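Local coordinates for protein ribokinase (Cryptococcus neoformans var. grubii serotype A, PDB 6CW5) that probably phosphorylates D-ribose at its O-5 hydroxyl, using ATP and a divalent cation such as magnesium, to give D-ribose 5-phosphate, at residues A[250-255]-A[299-304]. Sequence-based numbering, arbitrary orientation.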
# COMPACT_ATOMS: atom_id res chain seq x y z
N LYS A 250 -18.18 -12.30 28.65
CA LYS A 250 -18.26 -11.29 29.68
C LYS A 250 -18.73 -9.93 29.16
O LYS A 250 -18.68 -8.94 29.91
CB LYS A 250 -16.90 -11.14 30.38
N GLY A 251 -19.19 -9.84 27.91
CA GLY A 251 -19.80 -8.62 27.42
C GLY A 251 -18.88 -7.78 26.55
O GLY A 251 -17.94 -8.26 25.92
N ILE A 252 -19.22 -6.49 26.48
CA ILE A 252 -18.45 -5.54 25.67
C ILE A 252 -18.33 -4.22 26.41
O ILE A 252 -19.18 -3.86 27.23
CB ILE A 252 -19.06 -5.29 24.27
CG1 ILE A 252 -20.39 -4.57 24.39
CG2 ILE A 252 -19.28 -6.58 23.51
CD1 ILE A 252 -20.81 -3.87 23.12
N LEU A 253 -17.26 -3.49 26.09
CA LEU A 253 -17.04 -2.12 26.55
C LEU A 253 -17.08 -1.18 25.34
O LEU A 253 -16.58 -1.51 24.26
CB LEU A 253 -15.69 -2.03 27.26
CG LEU A 253 -15.54 -2.83 28.55
CD1 LEU A 253 -14.09 -2.88 29.04
CD2 LEU A 253 -16.42 -2.23 29.63
N CYS A 254 -17.67 -0.02 25.52
CA CYS A 254 -17.78 0.96 24.46
C CYS A 254 -17.30 2.30 25.00
O CYS A 254 -17.64 2.68 26.12
CB CYS A 254 -19.24 1.05 23.95
SG CYS A 254 -19.62 2.37 22.76
N TYR A 255 -16.50 3.01 24.20
CA TYR A 255 -15.93 4.28 24.62
C TYR A 255 -15.95 5.25 23.45
O TYR A 255 -15.36 4.97 22.40
CB TYR A 255 -14.48 4.11 25.12
CG TYR A 255 -13.76 5.42 25.33
CD1 TYR A 255 -13.99 6.17 26.48
CD2 TYR A 255 -12.87 5.91 24.39
CE1 TYR A 255 -13.34 7.37 26.68
CE2 TYR A 255 -12.22 7.12 24.58
CZ TYR A 255 -12.46 7.84 25.73
OH TYR A 255 -11.82 9.04 25.95
N ASP A 299 -28.49 1.54 21.09
CA ASP A 299 -29.37 0.63 20.36
C ASP A 299 -28.59 -0.24 19.38
O ASP A 299 -28.87 -1.43 19.23
CB ASP A 299 -30.45 1.40 19.60
CG ASP A 299 -31.52 1.97 20.52
OD1 ASP A 299 -31.44 1.73 21.74
OD2 ASP A 299 -32.44 2.64 20.01
N ALA A 300 -27.62 0.36 18.68
CA ALA A 300 -26.83 -0.40 17.73
C ALA A 300 -26.06 -1.51 18.44
O ALA A 300 -25.97 -2.64 17.95
CB ALA A 300 -25.88 0.52 16.98
N LEU A 301 -25.54 -1.20 19.63
CA LEU A 301 -24.78 -2.19 20.39
C LEU A 301 -25.69 -3.30 20.91
O LEU A 301 -25.31 -4.47 20.88
CB LEU A 301 -24.04 -1.51 21.54
CG LEU A 301 -22.83 -0.69 21.09
CD1 LEU A 301 -22.19 -0.01 22.27
CD2 LEU A 301 -21.82 -1.58 20.39
N LYS A 302 -26.88 -2.95 21.39
CA LYS A 302 -27.78 -3.98 21.90
C LYS A 302 -28.14 -4.96 20.78
O LYS A 302 -28.17 -6.18 21.01
CB LYS A 302 -29.03 -3.34 22.50
N THR A 303 -28.37 -4.46 19.57
CA THR A 303 -28.68 -5.34 18.44
C THR A 303 -27.50 -6.24 18.11
O THR A 303 -27.69 -7.44 17.86
CB THR A 303 -29.08 -4.52 17.21
OG1 THR A 303 -30.18 -3.66 17.55
CG2 THR A 303 -29.51 -5.43 16.07
N CYS A 304 -26.29 -5.68 18.07
CA CYS A 304 -25.09 -6.48 17.86
C CYS A 304 -25.03 -7.66 18.81
O CYS A 304 -24.71 -8.78 18.41
CB CYS A 304 -23.82 -5.64 18.07
SG CYS A 304 -23.56 -4.33 16.90
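C254 and L301 mark the nearest approach of the backbones of strand 252-255 and helix 297-311, with 8.7 Å from CA to CA. No hydrogen bond crosses between 250-255 and 299-304, and the meeting is wholly apolar. From the helix, L301 points at the strand, and each of its two methyls mainly meets one strand residue. L301 CD1 lies 3.6 Å from C254 CB, and L301 CD2 lies 3.7 Å from I252 CD1. With chi1 at 173°, the cysteine sulfur swings beside its own carbonyl carbon and comes 3.5 Å from L301 CD1 at C254 SG; this is one of two conformers, so the sulfur contact is less certain than that of CB. I252 reaches out with its longer branch: CG1 sits between the backbone N and carbonyl carbon (chi1 67°), and the isoleucine and leucine side chains pass at a slant. Within the helix, T303 OG1 turns back to D299 O at 3.1 Å, an oxygen that also receives T303 N.

G251, just before the strand, and T246, beside I252, belong to the ADP-binding site, though no ADP is bound in this chain. In this helix-on-sheet packing of the PfkB-type alpha/beta fold, I252 and C254 face helix 297-311, while L253 points to the other side of the sheet, against helix 220-233. F283 of helix 279-292 packs on I252, and F287 of that helix and L264 of strand 262-264 also touch L301.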